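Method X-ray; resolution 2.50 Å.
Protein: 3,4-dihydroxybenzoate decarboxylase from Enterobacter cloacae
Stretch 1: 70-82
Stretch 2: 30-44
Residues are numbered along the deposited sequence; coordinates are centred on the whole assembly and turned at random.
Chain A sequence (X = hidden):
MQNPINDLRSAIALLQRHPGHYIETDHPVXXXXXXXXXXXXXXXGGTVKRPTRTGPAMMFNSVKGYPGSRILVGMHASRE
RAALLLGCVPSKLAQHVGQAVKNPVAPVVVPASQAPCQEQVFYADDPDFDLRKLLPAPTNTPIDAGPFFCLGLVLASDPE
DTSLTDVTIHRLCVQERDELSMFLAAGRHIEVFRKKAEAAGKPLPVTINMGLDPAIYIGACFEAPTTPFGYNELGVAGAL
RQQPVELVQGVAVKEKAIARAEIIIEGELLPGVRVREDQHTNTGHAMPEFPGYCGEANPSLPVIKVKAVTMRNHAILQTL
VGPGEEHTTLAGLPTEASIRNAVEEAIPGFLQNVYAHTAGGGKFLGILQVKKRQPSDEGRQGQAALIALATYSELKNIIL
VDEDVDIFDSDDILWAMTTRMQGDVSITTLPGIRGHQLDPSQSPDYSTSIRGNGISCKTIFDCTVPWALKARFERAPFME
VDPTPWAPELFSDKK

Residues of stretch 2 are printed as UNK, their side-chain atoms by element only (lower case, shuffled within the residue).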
ATOM      1  N   ARG A  70      27.943   1.513  51.687  1.00 55.90           N
ATOM      2  CA  ARG A  70      27.003   2.523  51.223  1.00 54.98           C
ATOM      3  C   ARG A  70      26.908   2.423  49.708  1.00 53.80           C
ATOM      4  O   ARG A  70      27.932   2.427  49.019  1.00 53.69           O
ATOM      5  CB  ARG A  70      27.428   3.929  51.665  1.00 55.34           C
ATOM      6  CG  ARG A  70      28.901   4.245  51.469  1.00 55.79           C
ATOM      7  CD  ARG A  70      29.213   5.672  51.886  1.00 56.33           C
ATOM      8  NE  ARG A  70      30.619   6.003  51.682  1.00 56.92           N
ATOM      9  CZ  ARG A  70      31.143   7.207  51.884  1.00 57.60           C
ATOM     10  NH1 ARG A  70      30.378   8.206  52.298  1.00 57.77           N
ATOM     11  NH2 ARG A  70      32.434   7.412  51.669  1.00 58.26           N
ATOM     12  N   ILE A  71      25.682   2.322  49.201  1.00 53.08           N
ATOM     13  CA  ILE A  71      25.421   2.017  47.799  1.00 52.15           C
ATOM     14  C   ILE A  71      24.878   3.256  47.104  1.00 51.40           C
ATOM     15  O   ILE A  71      24.005   3.952  47.635  1.00 51.45           O
ATOM     16  CB  ILE A  71      24.446   0.833  47.666  1.00 52.15           C
ATOM     17  CG1 ILE A  71      25.044  -0.402  48.340  1.00 53.12           C
ATOM     18  CG2 ILE A  71      24.136   0.552  46.206  1.00 51.35           C
ATOM     19  CD1 ILE A  71      24.187  -1.634  48.247  1.00 53.43           C
ATOM     20  N   LEU A  72      25.388   3.517  45.905  1.00 50.85           N
ATOM     21  CA  LEU A  72      25.093   4.730  45.158  1.00 50.34           C
ATOM     22  C   LEU A  72      24.417   4.381  43.839  1.00 49.61           C
ATOM     23  O   LEU A  72      24.917   3.540  43.087  1.00 49.51           O
ATOM     24  CB  LEU A  72      26.378   5.504  44.897  1.00 50.61           C
ATOM     25  CG  LEU A  72      26.229   6.838  44.193  1.00 50.39           C
ATOM     26  CD1 LEU A  72      25.350   7.747  45.027  1.00 50.65           C
ATOM     27  CD2 LEU A  72      27.606   7.425  44.000  1.00 50.92           C
ATOM     28  N   VAL A  73      23.289   5.033  43.555  1.00 49.26           N
ATOM     29  CA  VAL A  73      22.545   4.810  42.322  1.00 48.73           C
ATOM     30  C   VAL A  73      22.049   6.142  41.782  1.00 48.54           C
ATOM     31  O   VAL A  73      21.816   7.093  42.532  1.00 48.84           O
ATOM     32  CB  VAL A  73      21.348   3.850  42.518  1.00 48.74           C
ATOM     33  CG1 VAL A  73      21.818   2.463  42.904  1.00 49.11           C
ATOM     34  CG2 VAL A  73      20.391   4.403  43.555  1.00 49.00           C
ATOM     35  N   GLY A  74      21.882   6.199  40.463  1.00 48.21           N
ATOM     36  CA  GLY A  74      21.243   7.321  39.810  1.00 48.15           C
ATOM     37  C   GLY A  74      22.144   8.471  39.430  1.00 48.53           C
ATOM     38  O   GLY A  74      21.634   9.548  39.102  1.00 49.23           O
HETATM   39  N   MSE A  75      23.458   8.282  39.447  1.00 48.58           N
HETATM   40  CA  MSE A  75      24.388   9.381  39.221  1.00 49.06           C
HETATM   41  C   MSE A  75      24.211   9.995  37.836  1.00 49.74           C
HETATM   42  O   MSE A  75      24.237  11.213  37.688  1.00 51.03           O
HETATM   43  CB  MSE A  75      25.829   8.900  39.417  1.00 52.42           C
HETATM   44  CG  MSE A  75      26.865  10.005  39.611  1.00 50.31           C
HETATM   45 SE   MSE A  75      26.562  11.192  41.143  1.00 54.49          SE
HETATM   46  CE  MSE A  75      25.886   9.921  42.406  1.00 50.43           C
ATOM     47  N   HIS A  76      24.014   9.152  36.825  1.00 48.72           N
ATOM     48  CA  HIS A  76      23.801   9.618  35.463  1.00 48.85           C
ATOM     49  C   HIS A  76      22.335   9.581  35.051  1.00 48.61           C
ATOM     50  O   HIS A  76      22.037   9.716  33.861  1.00 48.76           O
ATOM     51  CB  HIS A  76      24.629   8.788  34.477  1.00 48.88           C
ATOM     52  CG  HIS A  76      25.992   8.429  34.977  1.00 49.11           C
ATOM     53  ND1 HIS A  76      26.268   7.219  35.574  1.00 48.89           N
ATOM     54  CD2 HIS A  76      27.157   9.118  34.965  1.00 49.71           C
ATOM     55  CE1 HIS A  76      27.545   7.177  35.909  1.00 49.31           C
ATOM     56  NE2 HIS A  76      28.107   8.316  35.551  1.00 49.81           N
ATOM     57  N   ALA A  77      21.417   9.407  36.001  1.00 48.39           N
ATOM     58  CA  ALA A  77      19.996   9.250  35.693  1.00 48.27           C
ATOM     59  C   ALA A  77      19.282  10.574  35.459  1.00 48.71           C
ATOM     60  O   ALA A  77      18.145  10.751  35.897  1.00 48.77           O
ATOM     61  CB  ALA A  77      19.319   8.465  36.812  1.00 48.03           C
ATOM     62  N   SER A  78      19.926  11.513  34.768  1.00 49.17           N
ATOM     63  CA  SER A  78      19.334  12.807  34.454  1.00 49.82           C
ATOM     64  C   SER A  78      20.203  13.551  33.450  1.00 50.44           C
ATOM     65  O   SER A  78      21.423  13.630  33.617  1.00 50.57           O
ATOM     66  CB  SER A  78      19.154  13.646  35.722  1.00 50.18           C
ATOM     67  OG  SER A  78      18.980  15.016  35.408  1.00 51.09           O
ATOM     68  N   ARG A  79      19.590  14.095  32.399  1.00 50.96           N
ATOM     69  CA  ARG A  79      20.367  14.862  31.434  1.00 51.77           C
ATOM     70  C   ARG A  79      20.842  16.174  32.041  1.00 52.63           C
ATOM     71  O   ARG A  79      21.968  16.611  31.781  1.00 53.22           O
ATOM     72  CB  ARG A  79      19.549  15.110  30.165  1.00 52.31           C
ATOM     73  CG  ARG A  79      20.257  15.986  29.141  1.00 53.40           C
ATOM     74  CD  ARG A  79      19.437  16.163  27.876  1.00 54.07           C
ATOM     75  NE  ARG A  79      19.755  15.151  26.875  1.00 53.84           N
ATOM     76  CZ  ARG A  79      20.486  15.379  25.793  1.00 54.66           C
ATOM     77  NH1 ARG A  79      20.969  16.589  25.560  1.00 55.79           N
ATOM     78  NH2 ARG A  79      20.729  14.400  24.940  1.00 54.53           N
ATOM     79  N   GLU A  80      20.003  16.809  32.859  1.00 52.88           N
ATOM     80  CA  GLU A  80      20.424  18.018  33.556  1.00 53.86           C
ATOM     81  C   GLU A  80      21.587  17.725  34.492  1.00 53.61           C
ATOM     82  O   GLU A  80      22.581  18.459  34.516  1.00 54.50           O
ATOM     83  CB  GLU A  80      19.252  18.622  34.333  1.00 55.41           C
ATOM     84  CG  GLU A  80      18.259  19.415  33.487  1.00 59.88           C
ATOM     85  CD  GLU A  80      17.315  18.529  32.693  1.00 64.47           C
ATOM     86  OE1 GLU A  80      17.061  17.385  33.128  1.00 62.65           O
ATOM     87  OE2 GLU A  80      16.828  18.979  31.634  1.00 67.06           O
ATOM     88  N   ARG A  81      21.481  16.645  35.268  1.00 52.57           N
ATOM     89  CA  ARG A  81      22.542  16.299  36.206  1.00 52.42           C
ATOM     90  C   ARG A  81      23.853  16.028  35.480  1.00 52.54           C
ATOM     91  O   ARG A  81      24.920  16.468  35.926  1.00 54.47           O
ATOM     92  CB  ARG A  81      22.129  15.090  37.046  1.00 51.41           C
ATOM     93  CG  ARG A  81      23.256  14.492  37.865  1.00 51.25           C
ATOM     94  CD  ARG A  81      22.768  13.948  39.198  1.00 50.92           C
ATOM     95  NE  ARG A  81      21.979  12.728  39.067  1.00 50.02           N
ATOM     96  CZ  ARG A  81      20.653  12.679  39.136  1.00 49.84           C
ATOM     97  NH1 ARG A  81      19.952  13.785  39.334  1.00 50.46           N
ATOM     98  NH2 ARG A  81      20.027  11.520  39.011  1.00 49.21           N
ATOM     99  N   ALA A  82      23.792  15.316  34.354  1.00 52.07           N
ATOM    100  CA  ALA A  82      25.002  15.057  33.583  1.00 52.32           C
ATOM    101  C   ALA A  82      25.587  16.346  33.025  1.00 53.64           C
ATOM    102  O   ALA A  82      26.811  16.517  32.996  1.00 54.25           O
ATOM    103  CB  ALA A  82      24.705  14.070  32.456  1.00 51.75           C
ATOM    104  N   UNK A  30      17.258  -3.181  51.981  1.00 57.00           N
ATOM    105  CA  UNK A  30      17.721  -4.503  51.588  1.00 57.53           C
ATOM    106  C   UNK A  30      18.284  -4.431  50.175  1.00 56.32           C
ATOM    107  O   UNK A  30      17.560  -4.029  49.256  1.00 55.48           O
ATOM    108  c   UNK A  30      17.068  -6.948  51.703  1.00 59.79           C
ATOM    109  o   UNK A  30      18.180  -7.232  51.215  1.00 59.47           O
ATOM    110  c   UNK A  30      16.583  -5.509  51.650  1.00 58.58           C
ATOM    111  o   UNK A  30      16.329  -7.800  52.234  1.00 61.21           O
ATOM    112  N   UNK A  31      19.553  -4.788  49.955  1.00 56.30           N
ATOM    113  CA  UNK A  31      20.090  -4.761  48.586  1.00 55.32           C
ATOM    114  C   UNK A  31      19.421  -5.757  47.661  1.00 55.58           C
ATOM    115  O   UNK A  31      19.553  -5.630  46.439  1.00 54.78           O
ATOM    116  c   UNK A  31      21.619  -5.843  50.066  1.00 57.16           C
ATOM    117  c   UNK A  31      20.563  -5.224  50.932  1.00 57.32           C
ATOM    118  c   UNK A  31      21.574  -5.092  48.783  1.00 55.68           C
ATOM    119  N   UNK A  32      18.710  -6.741  48.202  1.00 56.83           N
ATOM    120  CA  UNK A  32      17.966  -7.704  47.398  1.00 57.37           C
ATOM    121  C   UNK A  32      16.598  -7.108  47.092  1.00 56.90           C
ATOM    122  O   UNK A  32      15.725  -7.049  47.963  1.00 57.57           O
ATOM    123  n   UNK A  32      16.794 -11.195  47.907  1.00 61.82           N
ATOM    124  o   UNK A  32      17.189 -10.002  46.047  1.00 59.27           O
ATOM    125  c   UNK A  32      17.247 -10.122  47.271  1.00 60.04           C
ATOM    126  c   UNK A  32      17.851  -9.035  48.130  1.00 59.20           C
ATOM    127  N   UNK A  33      16.428  -6.633  45.855  1.00 55.86           N
ATOM    128  CA  UNK A  33      15.157  -6.145  45.320  1.00 55.51           C
ATOM    129  C   UNK A  33      14.687  -4.842  45.957  1.00 54.86           C
ATOM    130  O   UNK A  33      14.363  -3.891  45.240  1.00 53.90           O
ATOM    131  c   UNK A  33      14.065  -7.213  45.457  1.00 56.93           C
ATOM    132  N   UNK A  34      14.631  -4.785  47.291  1.00 55.53           N
ATOM    133  CA  UNK A  34      14.073  -3.611  47.960  1.00 55.22           C
ATOM    134  C   UNK A  34      14.799  -2.337  47.552  1.00 53.91           C
ATOM    135  O   UNK A  34      14.167  -1.295  47.341  1.00 53.39           O
ATOM    136  c   UNK A  34      13.934  -2.500  50.254  1.00 56.04           C
ATOM    137  o   UNK A  34      14.554  -2.702  52.542  1.00 57.78           O
ATOM    138  c   UNK A  34      13.619  -2.730  51.719  1.00 57.41           C
ATOM    139  c   UNK A  34      14.124  -3.793  49.476  1.00 56.30           C
ATOM    140  o   UNK A  34      12.433  -2.941  52.047  1.00 60.75           O
ATOM    141  N   UNK A  35      16.124  -2.407  47.420  1.00 53.54           N
ATOM    142  CA  UNK A  35      16.903  -1.232  47.048  1.00 52.52           C
ATOM    143  C   UNK A  35      16.423  -0.645  45.726  1.00 51.64           C
ATOM    144  O   UNK A  35      16.116   0.551  45.638  1.00 51.15           O
ATOM    145  c   UNK A  35      19.385  -0.471  46.755  1.00 53.14           C
ATOM    146  c   UNK A  35      20.764  -0.869  47.246  1.00 52.14           C
ATOM    147  c   UNK A  35      18.921   0.739  47.496  1.00 51.68           C
ATOM    148  c   UNK A  35      18.385  -1.603  46.978  1.00 58.36           C
ATOM    149  N   UNK A  36      16.344  -1.474  44.683  1.00 51.60           N
ATOM    150  CA  UNK A  36      15.895  -0.980  43.386  1.00 50.94           C
ATOM    151  C   UNK A  36      14.433  -0.557  43.433  1.00 51.14           C
ATOM    152  O   UNK A  36      14.046   0.433  42.802  1.00 50.60           O
ATOM    153  c   UNK A  36      16.106  -2.046  42.314  1.00 51.13           C
ATOM    154  N   UNK A  37      13.608  -1.297  44.176  1.00 52.06           N
ATOM    155  CA  UNK A  37      12.202  -0.944  44.277  1.00 52.44           C
ATOM    156  C   UNK A  37      11.989   0.448  44.840  1.00 52.09           C
ATOM    157  O   UNK A  37      11.055   1.151  44.448  1.00 52.05           O
ATOM    158  N   UNK A  38      12.854   0.864  45.765  1.00 52.01           N
ATOM    159  CA  UNK A  38      12.754   2.208  46.326  1.00 51.87           C
ATOM    160  C   UNK A  38      13.113   3.251  45.279  1.00 50.98           C
ATOM    161  O   UNK A  38      12.359   4.201  45.040  1.00 50.97           O
ATOM    162  c   UNK A  38      13.729   3.784  48.019  1.00 52.14           C
ATOM    163  c   UNK A  38      13.112   1.466  48.690  1.00 53.33           C
ATOM    164  c   UNK A  38      13.645   2.337  47.573  1.00 52.21           C
ATOM    165  N   UNK A  39      14.273   3.094  44.636  1.00 50.38           N
ATOM    166  CA  UNK A  39      14.717   4.101  43.682  1.00 49.71           C
ATOM    167  C   UNK A  39      13.869   4.124  42.418  1.00 49.52           C
ATOM    168  O   UNK A  39      13.935   5.100  41.663  1.00 49.19           O
ATOM    169  c   UNK A  39      16.185   3.886  43.317  1.00 49.29           C
ATOM    170  c   UNK A  39      17.981   6.063  40.785  1.00 48.22           C
ATOM    171  c   UNK A  39      17.904   7.300  41.388  1.00 48.47           C
ATOM    172  o   UNK A  39      18.450   8.401  40.774  1.00 48.47           O
ATOM    173  c   UNK A  39      16.795   5.084  42.632  1.00 48.86           C
ATOM    174  c   UNK A  39      17.280   7.442  42.604  1.00 48.88           C
ATOM    175  c   UNK A  39      17.428   4.965  41.406  1.00 48.43           C
ATOM    176  c   UNK A  39      16.731   6.340  43.218  1.00 49.06           C
ATOM    177  N   UNK A  40      13.078   3.078  42.169  1.00 49.89           N
ATOM    178  CA  UNK A  40      12.149   3.112  41.044  1.00 49.94           C
ATOM    179  C   UNK A  40      11.178   4.278  41.168  1.00 50.15           C
ATOM    180  O   UNK A  40      10.832   4.918  40.169  1.00 50.02           O
ATOM    181  c   UNK A  40      11.386   1.793  40.950  1.00 50.61           C
ATOM    182  n   UNK A  40       6.685  -0.234  40.843  1.00 54.06           N
ATOM    183  c   UNK A  40      10.256   1.814  39.946  1.00 50.94           C
ATOM    184  n   UNK A  40       7.887   1.275  39.600  1.00 52.40           N
ATOM    185  n   UNK A  40       5.889   0.460  38.807  1.00 53.99           N
ATOM    186  c   UNK A  40       8.959   1.382  40.581  1.00 51.88           C
ATOM    187  c   UNK A  40       6.819   0.503  39.750  1.00 53.43           C
ATOM    188  N   UNK A  41      10.732   4.572  42.392  1.00 50.61           N
ATOM    189  CA  UNK A  41       9.826   5.688  42.625  1.00 50.99           C
ATOM    190  C   UNK A  41      10.534   7.032  42.648  1.00 50.68           C
ATOM    191  O   UNK A  41       9.888   8.058  42.417  1.00 50.98           O
ATOM    192  n   UNK A  41       6.934   4.281  43.463  1.00 53.03           N
ATOM    193  c   UNK A  41       8.403   3.069  44.530  1.00 52.81           C
ATOM    194  c   UNK A  41       9.083   5.507  43.951  1.00 51.82           C
ATOM    195  c   UNK A  41       6.393   3.090  43.654  1.00 53.71           C
ATOM    196  n   UNK A  41       7.264   2.337  44.300  1.00 53.61           N
ATOM    197  c   UNK A  41       8.203   4.298  43.998  1.00 52.46           C
ATOM    198  N   UNK A  42      11.834   7.055  42.915  1.00 50.24           N
ATOM    199  CA  UNK A  42      12.545   8.291  43.218  1.00 50.23           C
ATOM    200  C   UNK A  42      13.316   8.822  42.014  1.00 49.72           C
ATOM    201  O   UNK A  42      13.251  10.013  41.709  1.00 49.95           O
ATOM    202  c   UNK A  42      14.472   9.215  44.561  1.00 50.39           C
ATOM    203  c   UNK A  42      13.465   8.084  44.442  1.00 50.37           C
ATOM    204  c   UNK A  42      13.365   7.558  46.939  1.00 51.52           C
ATOM    205  c   UNK A  42      12.610   7.972  45.709  1.00 51.18           C
ATOM    206  N   UNK A  43      14.051   7.967  41.308  1.00 49.18           N
ATOM    207  CA  UNK A  43      14.883   8.486  40.236  1.00 48.85           C
ATOM    208  C   UNK A  43      15.282   7.541  39.120  1.00 48.45           C
ATOM    209  O   UNK A  43      16.131   7.893  38.296  1.00 48.26           O
ATOM    210  N   UNK A  44      14.684   6.350  39.066  1.00 48.49           N
ATOM    211  CA  UNK A  44      15.032   5.395  38.017  1.00 48.32           C
ATOM    212  C   UNK A  44      14.757   5.974  36.632  1.00 48.35           C
ATOM    213  O   UNK A  44      15.649   6.026  35.777  1.00 48.18           O
ATOM    214  c   UNK A  44      14.265   4.090  38.220  1.00 48.65           C
TER

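Position 30 has two side-chain carbons, the second carrying two oxygens, and lies out of reach of stretch 1. A carboxylate this short is Asp30. Position 31 has three carbons that close a ring onto the backbone N, and this ring lies near Ile71, so it is Pro31. Its CB lies 4.4 Å from Ile71 CD1.

Position 32 has two carbons, the second carrying one oxygen and one nitrogen. This amide is Asn32, whose N donates to Asp30 OD1 at 3.1 Å. Position 33 has one carbon and is Ala33, at the N-cap position. Position 34 has three carbons, the third carrying two oxygens. It is Glu34, and its OE2 accepts from Asp30 N at 2.8 Å.

Position 35 has four carbons, forked at the second, and points toward stretch 1, where it touches Ile71. It is Leu35. Its CD2 packs against Ile71 CD1 at 3.6 Å. Position 36 has a single carbon directed sideways and is Ala36. Position 37 has no side-chain atoms and is Gly37. Position 38 has one carbon carrying two more, out of reach of stretch 1, and is Val38.

Position 39 has one carbon, then a ring of six carbons bearing one oxygen. The ring packs against Val73 and its oxygen reaches Gly74. This is Tyr39. Val73 CG2 sits over one face of the ring, 3.9 Å from its centroid and 18° off the normal, a CH-pi contact. Tyr39 OH reaches Gly74 CA at 3.1 Å.

Position 40 has three carbons, a nitrogen, then a carbon with two more nitrogens: Arg40. Position 41 has one carbon and a five-membered ring of three carbons and two nitrogens: His41. Position 42 has four carbons, forked at the first, with one arm two carbons long: Ile42. None of these three touches stretch 1.

Position 43 has no side chain, and its backbone O touches Ala77. It is Gly43. Its O lies 3.6 Å from Ala77 CB. An ideal CB here would clash with Tyr39 OH at 2.4 Å. Position 44 has one carbon, pointing away, and is Ala44.

The contact is mainly apolar packing, without hydrogen bonds across the stretches. Ile71 and Val73 point from the strand toward the helix, where they meet Leu35 and Tyr39, one helical turn apart. Tyr39 has the largest covered area. Its hydroxyl fits beside Gly74 because that residue lacks a CB; an ideal one would lie 1.8 Å from Tyr39 OH. The Gly74 backbone angles also call for glycine. Arg81 NH2 donates to Gly74 O at 2.5 Å, which ties the start of the turn to the following helix. Ser78 OG caps that helix by accepting from Arg81 N at 3.0 Å.

Stretch 2, residues 30-44: DPNAELAGVYRHIGA
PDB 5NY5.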